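Local coordinates for protein Cap5O (Staphylococcus aureus, PDB 3OJO) that catalyses the NAD-dependent oxidation of UDP-N-acetylmannosamine to its uronic acid, a step in the biosynthesis of the staphylococcal capsular polysaccharide, at the interface of chains A and B. Residues are numbered along the deposited sequence; one frame, centred on the assembly and turned at random. Chains: chain A/B, Cap5O.

Contact 1: the interface of chains A and B. Residues chain A 133-134, 209, 213; chain B 239-241.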
loop_
_atom_site.group_PDB
_atom_site.type_symbol
_atom_site.label_atom_id
_atom_site.label_comp_id
_atom_site.label_asym_id
_atom_site.label_seq_id
_atom_site.Cartn_x
_atom_site.Cartn_y
_atom_site.Cartn_z
ATOM N N PRO A 133 -11.263 13.519 11.482
ATOM C CA PRO A 133 -10.623 13.539 12.798
ATOM C C PRO A 133 -10.721 14.907 13.462
ATOM O O PRO A 133 -10.657 15.932 12.788
ATOM C CB PRO A 133 -9.177 13.130 12.500
ATOM C CG PRO A 133 -9.265 12.401 11.181
ATOM C CD PRO A 133 -10.296 13.149 10.429
ATOM N N LYS A 134 -10.933 14.907 14.786
ATOM C CA LYS A 134 -11.116 16.089 15.643
ATOM C C LYS A 134 -12.509 16.731 15.648
ATOM O O LYS A 134 -12.685 17.766 16.270
ATOM C CB LYS A 134 -9.942 17.083 15.584
ATOM C CG LYS A 134 -8.589 16.449 16.038
ATOM C CD LYS A 134 -8.242 16.448 17.567
ATOM C CE LYS A 134 -8.018 17.794 18.194
ATOM N NZ LYS A 134 -6.615 18.218 18.211
ATOM N N ARG A 209 -10.583 10.811 18.873
ATOM C CA ARG A 209 -9.655 11.184 17.797
ATOM C C ARG A 209 -8.972 9.964 17.135
ATOM O O ARG A 209 -8.757 9.981 15.932
ATOM C CB ARG A 209 -8.626 12.239 18.273
ATOM C CG ARG A 209 -7.574 11.744 19.294
ATOM C CD ARG A 209 -6.705 12.870 19.797
ATOM N NE ARG A 209 -7.437 13.730 20.724
ATOM C CZ ARG A 209 -7.094 14.979 21.011
ATOM N NH1 ARG A 209 -6.009 15.521 20.462
ATOM N NH2 ARG A 209 -7.834 15.700 21.848
ATOM N N MET A 213 -9.440 8.912 13.157
ATOM C CA MET A 213 -8.212 8.772 12.385
ATOM C C MET A 213 -8.020 7.361 11.826
ATOM O O MET A 213 -7.692 7.200 10.646
ATOM C CB MET A 213 -7.009 9.233 13.223
ATOM C CG MET A 213 -5.789 9.572 12.415
ATOM S SD MET A 213 -6.154 10.468 10.918
ATOM C CE MET A 213 -4.651 10.526 10.250
ATOM N N LEU B 239 -2.887 17.655 14.056
ATOM C CA LEU B 239 -4.138 17.492 14.798
ATOM C C LEU B 239 -3.929 16.948 16.218
ATOM O O LEU B 239 -4.906 16.609 16.886
ATOM C CB LEU B 239 -5.106 16.573 14.029
ATOM C CG LEU B 239 -5.426 16.892 12.566
ATOM C CD1 LEU B 239 -6.201 15.756 11.944
ATOM C CD2 LEU B 239 -6.227 18.174 12.444
ATOM N N ASN B 240 -2.672 16.865 16.684
ATOM C CA ASN B 240 -2.333 16.336 18.007
ATOM C C ASN B 240 -2.866 14.936 18.197
ATOM O O ASN B 240 -3.469 14.616 19.221
ATOM C CB ASN B 240 -2.755 17.283 19.148
ATOM C CG ASN B 240 -2.001 18.599 19.191
ATOM O OD1 ASN B 240 -1.173 18.926 18.316
ATOM N ND2 ASN B 240 -2.297 19.394 20.209
ATOM N N ILE B 241 -2.667 14.109 17.167
ATOM C CA ILE B 241 -3.047 12.714 17.125
ATOM C C ILE B 241 -1.726 11.916 17.094
ATOM O O ILE B 241 -0.731 12.364 16.495
ATOM C CB ILE B 241 -4.004 12.409 15.937
ATOM C CG1 ILE B 241 -5.364 13.133 16.137
ATOM C CG2 ILE B 241 -4.230 10.896 15.763
ATOM C CD1 ILE B 241 -6.283 13.174 14.874
#
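A:Lys134 and A:Arg209 reach alongside each other to two successive backbone carbonyls of chain B, illustrating how a loop can be read through its main chain. The side-chain amine NZ of A:Lys134 donates a hydrogen bond to the carbonyl O of B:Leu239 at 2.7 Å, coming from above the carbonyl plane, 51° out of it. Bends throughout the lysine chain lay its methylenes against the same residue, with CG 4.0 Å from B:Leu239 CB, and the two side chains pass in opposite directions. NH1 of the A:Arg209 guanidinium donates to O of B:Asn240 at 3.0 Å; this oxygen lies close to the guanidinium plane, while CD of A:Lys134 packs over one face of that group, near its rim. With chi1 at 69°, the arginine CG sits between the backbone N and the carbonyl carbon, and CD runs past B:Ile241 CG1 at 3.9 Å. The left-handed backbone of B:Asn240 turns the loop here. B:Ile241 spreads its branches: CD1 meets A:Pro133 CB at 3.7 Å, and CG2 lies 3.9 Å from A:Met213 CG, the two side chains crossing at a slant. The patch thus ties the loop after helix 208-238 to the partner, probably helping to hold a dimer.

Contact 2: the interface of chains A and B. Residues chain A 236, 246, 249; chain B 206, 210, 213-214, 217.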
loop_
_atom_site.group_PDB
_atom_site.type_symbol
_atom_site.label_atom_id
_atom_site.label_comp_id
_atom_site.label_asym_id
_atom_site.label_seq_id
_atom_site.Cartn_x
_atom_site.Cartn_y
_atom_site.Cartn_z
ATOM N N CYS A 236 1.824 -1.695 -17.049
ATOM C CA CYS A 236 1.974 -3.066 -17.541
ATOM C C CYS A 236 1.342 -3.262 -18.884
ATOM O O CYS A 236 1.897 -3.998 -19.699
ATOM C CB CYS A 236 1.428 -4.070 -16.534
ATOM S SG CYS A 236 2.558 -4.422 -15.174
ATOM N N VAL A 246 2.319 -10.589 -12.265
ATOM C CA VAL A 246 3.320 -9.811 -11.561
ATOM C C VAL A 246 2.941 -9.495 -10.096
ATOM O O VAL A 246 3.829 -9.472 -9.244
ATOM C CB VAL A 246 3.781 -8.590 -12.396
ATOM C CG1 VAL A 246 4.775 -7.752 -11.622
ATOM C CG2 VAL A 246 4.425 -9.043 -13.697
ATOM N N MET A 249 3.404 -12.786 -8.326
ATOM C CA MET A 249 4.850 -12.947 -8.208
ATOM C C MET A 249 5.370 -12.117 -7.018
ATOM O O MET A 249 5.870 -12.702 -6.053
ATOM C CB MET A 249 5.515 -12.517 -9.533
ATOM C CG MET A 249 6.986 -12.896 -9.666
ATOM S SD MET A 249 7.381 -14.652 -9.623
ATOM C CE MET A 249 6.530 -15.214 -11.042
ATOM N N THR B 206 9.598 -18.049 -14.999
ATOM C CA THR B 206 8.809 -16.981 -15.608
ATOM C C THR B 206 9.602 -16.336 -16.726
ATOM O O THR B 206 10.735 -16.732 -16.946
ATOM C CB THR B 206 8.293 -15.982 -14.535
ATOM O OG1 THR B 206 7.532 -14.992 -15.205
ATOM C CG2 THR B 206 9.412 -15.316 -13.718
ATOM N N THR B 210 8.478 -10.308 -16.495
ATOM C CA THR B 210 7.746 -10.591 -15.265
ATOM C C THR B 210 8.684 -10.541 -14.067
ATOM O O THR B 210 8.302 -9.998 -13.033
ATOM C CB THR B 210 6.941 -11.898 -15.385
ATOM O OG1 THR B 210 6.011 -11.755 -16.459
ATOM C CG2 THR B 210 6.166 -12.251 -14.096
ATOM N N MET B 213 9.609 -6.631 -13.540
ATOM C CA MET B 213 8.435 -5.931 -13.042
ATOM C C MET B 213 8.092 -6.271 -11.593
ATOM O O MET B 213 7.803 -5.370 -10.796
ATOM C CB MET B 213 7.236 -6.177 -13.981
ATOM C CG MET B 213 6.113 -5.130 -13.871
ATOM S SD MET B 213 6.674 -3.415 -13.612
ATOM C CE MET B 213 6.324 -2.645 -15.216
ATOM N N SER B 214 8.154 -7.557 -11.262
ATOM C CA SER B 214 7.869 -8.113 -9.952
ATOM C C SER B 214 8.772 -7.534 -8.865
ATOM O O SER B 214 8.302 -7.198 -7.772
ATOM C CB SER B 214 7.980 -9.642 -10.007
ATOM O OG SER B 214 8.365 -10.217 -8.763
ATOM N N MET B 217 7.968 -3.849 -8.394
ATOM C CA MET B 217 6.652 -3.716 -7.769
ATOM C C MET B 217 6.749 -3.900 -6.245
ATOM O O MET B 217 5.986 -3.287 -5.507
ATOM C CB MET B 217 5.682 -4.734 -8.329
ATOM C CG MET B 217 4.875 -4.186 -9.442
ATOM S SD MET B 217 3.631 -5.335 -10.133
ATOM C CE MET B 217 3.017 -6.115 -8.687
#
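With chi1 of A:Val246 at 177°, CG1 stands anti to the backbone N and enters the surface of the B helix 208-238, while CG2 falls on the other side, toward B:Thr210. This helix-to-helix packing belongs to the pairing of central regions in the UDP-glucose/GDP-mannose dehydrogenase family. CG1 rests 3.5 Å from B:Ser214 CA and 3.7 Å from B:Met213 CG, so that this branch sits against the helix backbone as well as a side chain. The valine CG2 meets the methyl CG2 of B:Thr210 at 3.7 Å as the two side chains pass in opposite directions. One turn further along helix 243-250, A:Met249 also leaves anti to its N (chi1 -168°), then bends at chi2 and chi3. That folded course lays its CG beside B:Ser214 CB at 3.4 Å and swings the S-methyl CE toward B:Thr206, whose CG2 lies 3.9 Å away; these two side chains approach tip to tip. B:Thr206 belongs to strand 203-207, so the methionine spans from the helix to the strand preceding it. At the other end of the patch, the thiol SG of A:Cys236 touches B:Met213 CG at 3.9 Å, bringing the long helix of chain A into the same apolar contact.

Contact 3: the interface of chains A and B. Residues chain A 213, 217, 288; chain B 232, 235-236, 243, 246.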
loop_
_atom_site.group_PDB
_atom_site.type_symbol
_atom_site.label_atom_id
_atom_site.label_comp_id
_atom_site.label_asym_id
_atom_site.label_seq_id
_atom_site.Cartn_x
_atom_site.Cartn_y
_atom_site.Cartn_z
ATOM N N MET A 213 -9.440 8.912 13.157
ATOM C CA MET A 213 -8.212 8.772 12.385
ATOM C C MET A 213 -8.020 7.361 11.826
ATOM O O MET A 213 -7.692 7.200 10.646
ATOM C CB MET A 213 -7.009 9.233 13.223
ATOM C CG MET A 213 -5.789 9.572 12.415
ATOM S SD MET A 213 -6.154 10.468 10.918
ATOM C CE MET A 213 -4.651 10.526 10.250
ATOM N N MET A 217 -7.662 6.101 8.037
ATOM C CA MET A 217 -6.450 5.353 7.687
ATOM C C MET A 217 -6.730 4.017 7.009
ATOM O O MET A 217 -5.959 3.624 6.147
ATOM C CB MET A 217 -5.611 5.125 8.931
ATOM C CG MET A 217 -4.691 6.276 9.260
ATOM S SD MET A 217 -3.632 5.872 10.688
ATOM C CE MET A 217 -2.568 7.329 10.758
ATOM N N ILE A 288 -3.162 10.719 -0.961
ATOM C CA ILE A 288 -4.558 10.306 -0.806
ATOM C C ILE A 288 -5.409 10.828 -1.972
ATOM O O ILE A 288 -6.166 10.059 -2.552
ATOM C CB ILE A 288 -5.136 10.687 0.595
ATOM C CG1 ILE A 288 -4.323 10.001 1.719
ATOM C CG2 ILE A 288 -6.603 10.284 0.698
ATOM C CD1 ILE A 288 -4.399 10.691 3.118
ATOM N N LEU B 232 0.614 10.656 6.635
ATOM C CA LEU B 232 -0.285 10.509 7.769
ATOM C C LEU B 232 0.315 11.088 9.031
ATOM O O LEU B 232 -0.405 11.713 9.812
ATOM C CB LEU B 232 -0.663 9.025 7.945
ATOM C CG LEU B 232 -1.811 8.511 7.011
ATOM C CD1 LEU B 232 -1.904 6.990 6.997
ATOM C CD2 LEU B 232 -3.156 9.170 7.320
ATOM N N ILE B 235 -0.132 14.829 9.025
ATOM C CA ILE B 235 -1.541 15.118 9.314
ATOM C C ILE B 235 -1.812 14.989 10.815
ATOM O O ILE B 235 -2.353 15.919 11.422
ATOM C CB ILE B 235 -2.486 14.234 8.433
ATOM C CG1 ILE B 235 -2.460 14.694 6.948
ATOM C CG2 ILE B 235 -3.929 14.230 8.985
ATOM C CD1 ILE B 235 -3.049 13.651 5.890
ATOM N N CYS B 236 -1.403 13.834 11.403
ATOM C CA CYS B 236 -1.537 13.487 12.817
ATOM C C CYS B 236 -0.826 14.454 13.719
ATOM O O CYS B 236 -1.338 14.764 14.795
ATOM C CB CYS B 236 -1.062 12.064 13.072
ATOM S SG CYS B 236 -2.261 10.807 12.620
ATOM N N VAL B 243 0.327 9.177 15.648
ATOM C CA VAL B 243 0.331 8.379 14.420
ATOM C C VAL B 243 0.589 6.878 14.649
ATOM O O VAL B 243 -0.078 6.037 14.029
ATOM C CB VAL B 243 1.181 9.003 13.282
ATOM C CG1 VAL B 243 2.681 8.926 13.557
ATOM C CG2 VAL B 243 0.830 8.386 11.920
ATOM N N VAL B 246 -2.483 5.073 16.143
ATOM C CA VAL B 246 -3.517 4.962 15.121
ATOM C C VAL B 246 -3.156 3.902 14.057
ATOM O O VAL B 246 -4.032 3.126 13.649
ATOM C CB VAL B 246 -3.890 6.345 14.551
ATOM C CG1 VAL B 246 -5.008 6.225 13.530
ATOM C CG2 VAL B 246 -4.327 7.277 15.680
#
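All residues here sit in regular helix: A:Met213 and A:Met217 lie one turn apart on helix 208-238, facing helices 208-238 and 243-250 of chain B. In this example of helix packing through the central region of the UDP-glucose/GDP-mannose dehydrogenase family, flexible methionines fill the grooves between branched and thiol side chains. A:Met213 bends at chi2 (41°) and then runs straight, which brings its terminal methyl CE to B:Cys236 SG at 3.4 Å. The same methyl also reaches B:Leu232 CD2 at 3.6 Å and, more distantly, the CG2 branch of B:Ile235. Nearer its root, A:Met213 CG packs on B:Val246 CG1 at 3.6 Å, the two side chains crossing at about a right angle. A:Met217 has a different shape, running straight beyond CG. CG lies against the forked end of B:Leu232, 3.7 Å from CD1, the two side chains crossing at a slant, and the extended chain carries CE to B:Val243 CG2, also at 3.7 Å. CE is 4.0 Å from B:Cys236 SG as well, so the methyls of both methionines gather on one side of the thiol sulfur. B:Leu232 consequently packs against both methionines: CD2 touches both, while CD1 packs on A:Met217. Farther out, the ends of A:Ile288, in helix 286-296, and B:Ile235 face each other loosely, with CD1 to CD1 at 4.3 Å.

Contacts 1 and 3 adjoin, their C-alpha centres about 8 Å apart, and share A:Met213, whose stem serves contact 1 and whose methyl serves contact 3. Contact 2 lies about 38 Å from contact 1 and 30 Å from contact 3, at the other end of the two-fold interface. It partly repeats contact 3: A:Met213, A:Met217, B:Cys236 and B:Val246 reappear there with the chain letters exchanged, although the methionine methyls are turned differently. Helix 208-238 contributes to every contact, so the long helix of each subunit probably serves as the spine of a dimer, with polar loop contacts flanking an apolar helical core.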